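Local structure of galactose mutarotase related enzyme (Lactobacillus acidophilus, 3DCD) at residues N114-N119 against E123-V128; T135-V140 against G266-K271; N147-H152 against N223-N228. The protein probably binds carbohydrate and may act as a sugar isomerase, as aldose 1-epimerases do, although its precise function is not established. All blocks are in the same frame, centred on the assembly; numbering follows the deposited sequence. Where two conformers were deposited one is given.

Contact 1 is a hairpin inside the large antiparallel sheet. Strand 121-130 is followed in the chain by strand 136-147, which belongs to the other sheet and opens contact 2; side chains of the first pack against the second, Phe-126 on Val-140 and Val-128 on Phe-138, so the two contacts touch although their centres are about 25 Å apart. Contact 3, nested in the chain between the segments of contact 2, returns to the large sheet through strand 226-232. Contacts 2 and 3 lie on opposite sides of the chain's centre, about 38 Å apart between centres. Contacts 1 and 3 thus reach one sheet and contact 2 the strand packed on it, so the three sample both sheets of the sandwich.

Contact 1: residues N114-N119 against E123-V128; sequences NYNLMN and EENFSV
Main-chain pairing of Asn-114 with Asn-125 and of Asn-116 with Glu-123 shows how an antiparallel ladder is built. Asn-114 N gives a bond to Asn-125 O at 2.9 Å, answered by Asn-125 N to Asn-114 O at 2.7 Å. The second pair is less even: Glu-123 N reaches Asn-116 O at 2.9 Å, whereas Asn-116 N stands 3.3 Å from Glu-123 O. Between them, Tyr-115 and Glu-124 form a non-hydrogen-bonded pair; Tyr-115 CA also makes a CA-H...O contact of 3.2 Å with Glu-123 O, the carbonyl of the preceding residue.

A side-chain hydrogen bond adds to this on the face bearing Asn-116 and Glu-123. With CG between its backbone N and carbonyl carbon (chi1 74°), Asn-116 brings ND2 to within 2.8 Å of Glu-123 OE1. The oxygen lies close to the amide plane, yet the donor meets it from above the carboxylate plane. Glu-123 OE2 has a long, weak ion pair with Arg-232.

The other face is governed by packing. The Tyr-115 ring runs alongside Glu-124, whose OE1 comes to the ring edge, 3.5 Å from CE2; CG of Glu-124 also touches CE2. The phenol OH is hydrogen-bonded to Ala-19 O. Replacing Tyr-115 by an alanine would probably leave that carbonyl without its phenol partner and open a gap beside the Glu-124 chain.

Strands 109-118 and 121-130 form a beta hairpin, flanked by strands 90-96 and 282-292 in the large antiparallel sheet of a galactose mutarotase-like beta-sandwich.

Contact 2: residues T135-V140 against G266-K271; sequences TMIFGV and GDLEHK
Ile-137 meets Leu-268 and Glu-269 while the rings stand back from the join: Phe-138, pointing away from 266-271, has Val-140 CG1 at its edge and in its plane, and the His-270 imidazole carries Asp-267 OD2 above one face, nearer its rim than its centre. The Phe-138 ring also packs edge-to-face with Phe-283. The join itself illustrates how a connecting loop of the mutarotase-like beta-sandwich is docked on a strand, here strand 136-147, by aliphatic groups, the CG of a glutamate among them. An Asx turn shapes the loop, with Asp-267 OD1 accepting from Glu-269 N at 2.9 Å, from above the carboxylate plane. His-270 N then bonds to Asp-267 O at 2.8 Å.

Ile-137 and Leu-268 overlap flank to flank, running opposite ways. In Ile-137 the CG2 branch stands anti to the backbone N and the CG1 branch beside it (chi1 -57°), and the two divide the work: CG2 lies 3.8 Å from Leu-268 CG, while CG1 carries CD1 over to the neighbouring residue. Met-274 packs on both Ile-137 and Leu-268, and Tyr-61 and Tyr-63 also touch Leu-268. Glu-269 lies across the isoleucine, nearly perpendicular, and its aliphatic CG rests 3.7 Å from Ile-137 CD1.

Contact 3: residues N147-H152 against N223-N228; sequences NLPTDH and NKFHVN
Phe-225 is thrown toward Pro-149 by its first torsion, which sets CG anti to the backbone N (chi1 173°) and carries the ring out from the chain to lie against the proline. Pro-149 presents the CG and CD side of its ring. The result is a textbook CH-pi contact: Pro-149 CD sits 3.7 Å from the centroid of the Phe-225 ring, only 9° off the ring normal, and Pro-149 CG, over the same face, lies 3.7 Å from Phe-225 CD1. At the far end of the ring, Asn-147 O approaches Phe-225 CZ to 3.4 Å.

The backbone before the aromatic residue is fixed by an Asx turn, in which Asn-223 OD1 accepts from Phe-225 N at 3.0 Å. This turn leads into strand 226-232 of the large antiparallel sheet, and the proline belongs to the loop between strands 136-147 and 159-164. In this mutarotase-like beta-sandwich the contact joins that loop to the segment that leads into strand 226-232. Phe-159 and Thr-294 also pack on Pro-149, and Leu-218 of the adjacent strand 214-220 touches Phe-225. Beside the turn, Asn-223 ND2 makes a weak hydrogen bond to Glu-154 OE2, while OE1 of the same glutamate accepts from His-152 N.

Contact 1: residues N114-N119 against E123-V128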
loop_
_atom_site.group_PDB
_atom_site.type_symbol
_atom_site.label_atom_id
_atom_site.label_comp_id
_atom_site.label_asym_id
_atom_site.label_seq_id
_atom_site.Cartn_x
_atom_site.Cartn_y
_atom_site.Cartn_z
ATOM N N ASN A 114 -2.756 5.114 11.559
ATOM C CA ASN A 114 -3.397 6.393 11.769
ATOM C C ASN A 114 -3.694 7.019 10.428
ATOM O O ASN A 114 -2.837 7.046 9.550
ATOM C CB ASN A 114 -2.503 7.336 12.565
ATOM C CG ASN A 114 -3.030 8.775 12.562
ATOM O OD1 ASN A 114 -3.980 9.110 13.267
ATOM N ND2 ASN A 114 -2.416 9.617 11.767
ATOM N N TYR A 115 -4.918 7.522 10.290
ATOM C CA TYR A 115 -5.329 8.275 9.114
ATOM C C TYR A 115 -5.707 9.662 9.573
ATOM O O TYR A 115 -6.448 9.822 10.551
ATOM C CB TYR A 115 -6.561 7.633 8.470
ATOM C CG TYR A 115 -6.304 6.273 7.887
ATOM C CD1 TYR A 115 -6.658 5.120 8.583
ATOM C CD2 TYR A 115 -5.724 6.142 6.629
ATOM C CE1 TYR A 115 -6.424 3.864 8.034
ATOM C CE2 TYR A 115 -5.481 4.893 6.059
ATOM C CZ TYR A 115 -5.838 3.760 6.766
ATOM O OH TYR A 115 -5.602 2.526 6.217
ATOM N N ASN A 116 -5.211 10.675 8.874
ATOM C CA ASN A 116 -5.605 12.024 9.202
ATOM C C ASN A 116 -5.679 12.932 7.983
ATOM O O ASN A 116 -4.977 12.711 6.991
ATOM C CB ASN A 116 -4.735 12.597 10.322
ATOM C CG ASN A 116 -3.367 12.960 9.864
ATOM O OD1 ASN A 116 -3.176 14.001 9.220
ATOM N ND2 ASN A 116 -2.382 12.117 10.193
ATOM N N LEU A 117 -6.557 13.932 8.069
ATOM C CA LEU A 117 -6.799 14.870 6.970
ATOM C C LEU A 117 -6.201 16.250 7.179
ATOM O O LEU A 117 -6.216 16.790 8.290
ATOM C CB LEU A 117 -8.304 15.069 6.759
ATOM C CG LEU A 117 -9.093 13.870 6.264
ATOM C CD1 LEU A 117 -10.570 14.178 6.235
ATOM C CD2 LEU A 117 -8.591 13.494 4.882
HETATM N N MSE A 118 -5.701 16.793 6.073
HETATM C CA MSE A 118 -5.268 18.178 5.948
HETATM C C MSE A 118 -5.742 18.627 4.567
HETATM O O MSE A 118 -5.160 18.197 3.570
HETATM C CB MSE A 118 -3.738 18.229 6.017
HETATM C CG MSE A 118 -3.110 19.564 5.634
HETATM SE SE MSE A 118 -2.847 20.720 7.172
HETATM C CE MSE A 118 -1.386 19.742 8.038
ATOM N N ASN A 119 -6.778 19.451 4.497
ATOM C CA ASN A 119 -7.344 19.810 3.202
ATOM C C ASN A 119 -7.661 18.551 2.385
ATOM O O ASN A 119 -8.270 17.616 2.914
ATOM C CB ASN A 119 -6.419 20.778 2.461
ATOM C CG ASN A 119 -6.283 22.111 3.179
ATOM O OD1 ASN A 119 -5.301 22.828 2.999
ATOM N ND2 ASN A 119 -7.278 22.457 3.972
ATOM N N GLU A 123 -3.196 11.349 5.121
ATOM C CA GLU A 123 -2.046 10.578 5.573
ATOM C C GLU A 123 -2.474 9.182 5.997
ATOM O O GLU A 123 -3.540 9.012 6.607
ATOM C CB GLU A 123 -1.387 11.267 6.769
ATOM C CG GLU A 123 -0.746 12.591 6.451
ATOM C CD GLU A 123 0.036 13.167 7.631
ATOM O OE1 GLU A 123 -0.045 12.625 8.766
ATOM O OE2 GLU A 123 0.727 14.179 7.412
ATOM N N GLU A 124 -1.628 8.203 5.692
ATOM C CA GLU A 124 -1.766 6.844 6.222
ATOM C C GLU A 124 -0.447 6.542 6.919
ATOM O O GLU A 124 0.574 6.342 6.268
ATOM C CB GLU A 124 -2.024 5.846 5.096
ATOM C CG GLU A 124 -2.014 4.363 5.552
ATOM C CD GLU A 124 -2.541 3.414 4.469
ATOM O OE1 GLU A 124 -3.290 3.862 3.565
ATOM O OE2 GLU A 124 -2.207 2.215 4.524
ATOM N N ASN A 125 -0.465 6.556 8.252
ATOM C CA ASN A 125 0.779 6.520 9.021
ATOM C C ASN A 125 0.858 5.217 9.783
ATOM O O ASN A 125 -0.109 4.822 10.438
ATOM C CB ASN A 125 0.844 7.681 10.025
ATOM C CG ASN A 125 0.680 9.050 9.370
ATOM O OD1 ASN A 125 -0.131 9.878 9.811
ATOM N ND2 ASN A 125 1.448 9.295 8.334
ATOM N N PHE A 126 2.028 4.591 9.735
ATOM C CA PHE A 126 2.265 3.339 10.450
ATOM C C PHE A 126 3.156 3.563 11.675
ATOM O O PHE A 126 4.153 4.282 11.607
ATOM C CB PHE A 126 2.959 2.336 9.530
ATOM C CG PHE A 126 2.194 2.042 8.263
ATOM C CD1 PHE A 126 0.834 1.673 8.316
ATOM C CD2 PHE A 126 2.824 2.139 7.030
ATOM C CE1 PHE A 126 0.121 1.400 7.125
ATOM C CE2 PHE A 126 2.126 1.856 5.835
ATOM C CZ PHE A 126 0.782 1.477 5.893
ATOM N N SER A 127 2.795 2.918 12.775
ATOM C CA SER A 127 3.618 2.875 13.950
ATOM C C SER A 127 3.650 1.441 14.435
ATOM O O SER A 127 2.602 0.839 14.664
ATOM C CB SER A 127 3.046 3.785 15.026
ATOM O OG SER A 127 3.622 3.498 16.284
ATOM N N VAL A 128 4.856 0.897 14.582
ATOM C CA VAL A 128 5.038 -0.457 15.134
ATOM C C VAL A 128 5.898 -0.361 16.405
ATOM O O VAL A 128 6.987 0.195 16.364
ATOM C CB VAL A 128 5.723 -1.383 14.092
ATOM C CG1 VAL A 128 5.900 -2.791 14.623
ATOM C CG2 VAL A 128 4.903 -1.428 12.786
#

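Contact 2: residues T135-V140 against G266-K271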
loop_
_atom_site.group_PDB
_atom_site.type_symbol
_atom_site.label_atom_id
_atom_site.label_comp_id
_atom_site.label_asym_id
_atom_site.label_seq_id
_atom_site.Cartn_x
_atom_site.Cartn_y
_atom_site.Cartn_z
ATOM N N THR A 135 14.657 -8.847 19.152
ATOM C CA THR A 135 14.486 -7.975 17.986
ATOM C C THR A 135 13.378 -8.523 17.077
ATOM O O THR A 135 13.377 -9.700 16.723
ATOM C CB THR A 135 15.822 -7.804 17.236
ATOM O OG1 THR A 135 16.724 -7.087 18.086
ATOM C CG2 THR A 135 15.654 -7.017 15.953
HETATM N N MSE A 136 12.413 -7.661 16.763
HETATM C CA MSE A 136 11.296 -8.008 15.896
HETATM C C MSE A 136 11.668 -7.766 14.432
HETATM O O MSE A 136 12.321 -6.783 14.115
HETATM C CB MSE A 136 10.085 -7.166 16.281
HETATM C CG MSE A 136 8.867 -7.399 15.433
HETATM SE SE MSE A 136 7.377 -6.510 16.295
HETATM C CE MSE A 136 7.790 -4.723 15.711
ATOM N N ILE A 137 11.241 -8.670 13.551
ATOM C CA ILE A 137 11.543 -8.588 12.114
ATOM C C ILE A 137 10.210 -8.527 11.359
ATOM O O ILE A 137 9.422 -9.460 11.456
ATOM C CB ILE A 137 12.438 -9.784 11.653
ATOM C CG1 ILE A 137 13.728 -9.798 12.491
ATOM C CG2 ILE A 137 12.817 -9.626 10.176
ATOM C CD1 ILE A 137 14.516 -11.113 12.527
ATOM N N PHE A 138 9.959 -7.405 10.672
ATOM C CA PHE A 138 8.694 -7.156 9.969
ATOM C C PHE A 138 8.831 -6.298 8.711
ATOM O O PHE A 138 9.780 -5.484 8.563
ATOM C CB PHE A 138 7.669 -6.475 10.893
ATOM C CG PHE A 138 7.994 -5.045 11.179
ATOM C CD1 PHE A 138 8.932 -4.719 12.162
ATOM C CD2 PHE A 138 7.400 -4.021 10.445
ATOM C CE1 PHE A 138 9.263 -3.390 12.403
ATOM C CE2 PHE A 138 7.728 -2.704 10.679
ATOM C CZ PHE A 138 8.658 -2.383 11.655
ATOM N N GLY A 139 7.861 -6.477 7.809
ATOM C CA GLY A 139 7.647 -5.582 6.685
ATOM C C GLY A 139 6.282 -4.926 6.874
ATOM O O GLY A 139 5.403 -5.494 7.511
ATOM N N VAL A 140 6.129 -3.714 6.362
ATOM C CA VAL A 140 4.845 -2.991 6.393
ATOM C C VAL A 140 4.700 -2.194 5.087
ATOM O O VAL A 140 5.696 -1.766 4.508
ATOM C CB VAL A 140 4.685 -2.104 7.674
ATOM C CG1 VAL A 140 5.710 -0.955 7.718
ATOM C CG2 VAL A 140 3.247 -1.587 7.799
ATOM N N GLY A 266 14.796 -18.611 3.375
ATOM C CA GLY A 266 13.604 -18.832 4.200
ATOM C C GLY A 266 13.763 -18.453 5.662
ATOM O O GLY A 266 12.783 -18.426 6.399
ATOM N N ASP A 267 14.998 -18.179 6.088
ATOM C CA ASP A 267 15.262 -17.735 7.452
ATOM C C ASP A 267 14.849 -16.268 7.618
ATOM O O ASP A 267 15.407 -15.386 6.971
ATOM C CB ASP A 267 16.744 -17.888 7.779
ATOM C CG ASP A 267 17.060 -17.595 9.236
ATOM O OD1 ASP A 267 16.253 -16.946 9.939
ATOM O OD2 ASP A 267 18.142 -18.022 9.680
ATOM N N LEU A 268 13.872 -16.013 8.490
ATOM C CA LEU A 268 13.402 -14.633 8.707
ATOM C C LEU A 268 14.545 -13.660 9.032
ATOM O O LEU A 268 14.516 -12.484 8.646
ATOM C CB LEU A 268 12.356 -14.603 9.826
ATOM C CG LEU A 268 11.645 -13.292 10.165
ATOM C CD1 LEU A 268 10.771 -12.843 9.007
ATOM C CD2 LEU A 268 10.805 -13.529 11.409
ATOM N N GLU A 269 15.542 -14.145 9.766
ATOM C CA GLU A 269 16.679 -13.312 10.121
ATOM C C GLU A 269 17.556 -12.973 8.924
ATOM O O GLU A 269 18.369 -12.063 9.014
ATOM C CB GLU A 269 17.525 -13.980 11.200
ATOM C CG GLU A 269 16.836 -14.056 12.547
ATOM C CD GLU A 269 17.743 -14.612 13.621
ATOM O OE1 GLU A 269 17.825 -15.852 13.767
ATOM O OE2 GLU A 269 18.372 -13.794 14.321
ATOM N N HIS A 270 17.419 -13.705 7.819
ATOM C CA HIS A 270 18.189 -13.392 6.599
ATOM C C HIS A 270 17.347 -12.748 5.499
ATOM O O HIS A 270 17.878 -12.423 4.418
ATOM C CB HIS A 270 18.832 -14.645 6.012
ATOM C CG HIS A 270 19.733 -15.376 6.954
ATOM N ND1 HIS A 270 20.024 -16.716 6.803
ATOM C CD2 HIS A 270 20.405 -14.964 8.056
ATOM C CE1 HIS A 270 20.839 -17.095 7.771
ATOM N NE2 HIS A 270 21.083 -16.050 8.545
ATOM N N LYS A 271 16.047 -12.574 5.748
ATOM C CA LYS A 271 15.125 -12.128 4.688
ATOM C C LYS A 271 15.392 -10.684 4.245
ATOM O O LYS A 271 15.233 -9.753 5.015
ATOM C CB LYS A 271 13.664 -12.313 5.116
ATOM C CG LYS A 271 12.618 -11.903 4.060
ATOM C CD LYS A 271 11.210 -12.164 4.590
ATOM C CE LYS A 271 10.164 -11.362 3.789
ATOM N NZ LYS A 271 10.203 -11.682 2.314
#

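Contact 3: residues N147-H152 against N223-N228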
loop_
_atom_site.group_PDB
_atom_site.type_symbol
_atom_site.label_atom_id
_atom_site.label_comp_id
_atom_site.label_asym_id
_atom_site.label_seq_id
_atom_site.Cartn_x
_atom_site.Cartn_y
_atom_site.Cartn_z
ATOM N N ASN A 147 -9.667 4.271 -8.432
ATOM C CA ASN A 147 -10.463 4.259 -9.670
ATOM C C ASN A 147 -9.824 5.074 -10.785
ATOM O O ASN A 147 -9.235 6.118 -10.528
ATOM C CB ASN A 147 -11.857 4.869 -9.432
ATOM C CG ASN A 147 -12.746 4.012 -8.562
ATOM O OD1 ASN A 147 -13.572 4.534 -7.816
ATOM N ND2 ASN A 147 -12.626 2.705 -8.683
ATOM N N LEU A 148 -9.969 4.609 -12.028
ATOM C CA LEU A 148 -9.728 5.441 -13.193
ATOM C C LEU A 148 -11.119 5.820 -13.687
ATOM O O LEU A 148 -11.859 4.953 -14.155
ATOM C CB LEU A 148 -8.961 4.676 -14.281
ATOM C CG LEU A 148 -7.743 3.877 -13.813
ATOM C CD1 LEU A 148 -7.165 3.098 -14.969
ATOM C CD2 LEU A 148 -6.669 4.785 -13.204
ATOM N N PRO A 149 -11.498 7.105 -13.559
ATOM C CA PRO A 149 -12.865 7.487 -13.975
ATOM C C PRO A 149 -13.053 7.378 -15.489
ATOM O O PRO A 149 -12.177 7.766 -16.256
ATOM C CB PRO A 149 -12.993 8.944 -13.512
ATOM C CG PRO A 149 -11.587 9.411 -13.299
ATOM C CD PRO A 149 -10.720 8.242 -13.036
ATOM N N THR A 150 -14.184 6.822 -15.903
ATOM C CA THR A 150 -14.477 6.664 -17.315
ATOM C C THR A 150 -15.942 7.035 -17.597
ATOM O O THR A 150 -16.578 6.454 -18.481
ATOM C CB THR A 150 -14.214 5.227 -17.784
ATOM O OG1 THR A 150 -15.100 4.343 -17.084
ATOM C CG2 THR A 150 -12.751 4.817 -17.553
ATOM N N ASP A 151 -16.463 8.014 -16.857
ATOM C CA ASP A 151 -17.864 8.432 -17.020
ATOM C C ASP A 151 -18.073 9.439 -18.154
ATOM O O ASP A 151 -19.203 9.710 -18.552
ATOM C CB ASP A 151 -18.439 8.953 -15.690
ATOM C CG ASP A 151 -18.657 7.838 -14.673
ATOM O OD1 ASP A 151 -18.649 6.657 -15.080
ATOM O OD2 ASP A 151 -18.832 8.122 -13.463
ATOM N N HIS A 152 -16.983 9.990 -18.679
ATOM C CA HIS A 152 -17.088 10.957 -19.771
ATOM C C HIS A 152 -16.210 10.595 -20.966
ATOM O O HIS A 152 -15.519 11.440 -21.534
ATOM C CB HIS A 152 -16.859 12.383 -19.250
ATOM C CG HIS A 152 -17.798 12.752 -18.141
ATOM N ND1 HIS A 152 -19.126 13.053 -18.361
ATOM C CD2 HIS A 152 -17.619 12.793 -16.799
ATOM C CE1 HIS A 152 -19.718 13.299 -17.203
ATOM N NE2 HIS A 152 -18.825 13.148 -16.239
ATOM N N ASN A 223 -8.745 15.285 -18.457
ATOM C CA ASN A 223 -9.450 16.115 -17.460
ATOM C C ASN A 223 -8.552 16.343 -16.248
ATOM O O ASN A 223 -7.352 16.044 -16.308
ATOM C CB ASN A 223 -10.796 15.502 -17.059
ATOM C CG ASN A 223 -10.656 14.111 -16.470
ATOM O OD1 ASN A 223 -9.861 13.882 -15.558
ATOM N ND2 ASN A 223 -11.446 13.177 -16.973
ATOM N N LYS A 224 -9.124 16.857 -15.161
ATOM C CA LYS A 224 -8.326 17.363 -14.034
ATOM C C LYS A 224 -8.042 16.306 -12.970
ATOM O O LYS A 224 -7.469 16.603 -11.915
ATOM C CB LYS A 224 -9.005 18.605 -13.430
ATOM C CG LYS A 224 -9.083 19.763 -14.426
ATOM C CD LYS A 224 -10.270 20.693 -14.193
ATOM C CE LYS A 224 -10.193 21.852 -15.153
ATOM N NZ LYS A 224 -11.315 22.797 -14.928
ATOM N N PHE A 225 -8.426 15.067 -13.262
ATOM C CA PHE A 225 -8.206 13.947 -12.357
ATOM C C PHE A 225 -6.718 13.782 -12.018
ATOM O O PHE A 225 -5.861 13.712 -12.904
ATOM C CB PHE A 225 -8.765 12.647 -12.947
ATOM C CG PHE A 225 -8.419 11.416 -12.142
ATOM C CD1 PHE A 225 -9.150 11.086 -11.024
ATOM C CD2 PHE A 225 -7.341 10.601 -12.511
ATOM C CE1 PHE A 225 -8.834 9.949 -10.265
ATOM C CE2 PHE A 225 -7.027 9.470 -11.774
ATOM C CZ PHE A 225 -7.776 9.148 -10.645
ATOM N N HIS A 226 -6.428 13.692 -10.731
ATOM C CA HIS A 226 -5.050 13.656 -10.266
ATOM C C HIS A 226 -5.047 13.076 -8.862
ATOM O O HIS A 226 -5.634 13.650 -7.945
ATOM C CB HIS A 226 -4.469 15.082 -10.295
ATOM C CG HIS A 226 -3.030 15.179 -9.896
ATOM N ND1 HIS A 226 -2.197 14.083 -9.798
ATOM C CD2 HIS A 226 -2.264 16.256 -9.613
ATOM C CE1 HIS A 226 -0.991 14.476 -9.434
ATOM N NE2 HIS A 226 -1.003 15.789 -9.314
ATOM N N VAL A 227 -4.408 11.915 -8.714
ATOM C CA VAL A 227 -4.142 11.337 -7.418
ATOM C C VAL A 227 -2.623 11.345 -7.242
ATOM O O VAL A 227 -1.881 10.828 -8.085
ATOM C CB VAL A 227 -4.705 9.909 -7.291
ATOM C CG1 VAL A 227 -4.166 9.241 -6.047
ATOM C CG2 VAL A 227 -6.247 9.948 -7.265
ATOM N N ASN A 228 -2.170 11.960 -6.159
ATOM C CA ASN A 228 -0.740 12.031 -5.873
ATOM C C ASN A 228 -0.376 11.257 -4.619
ATOM O O ASN A 228 -1.039 11.412 -3.588
ATOM C CB ASN A 228 -0.328 13.482 -5.754
ATOM C CG ASN A 228 1.098 13.688 -6.123
ATOM O OD1 ASN A 228 2.015 13.299 -5.385
ATOM N ND2 ASN A 228 1.312 14.279 -7.289
#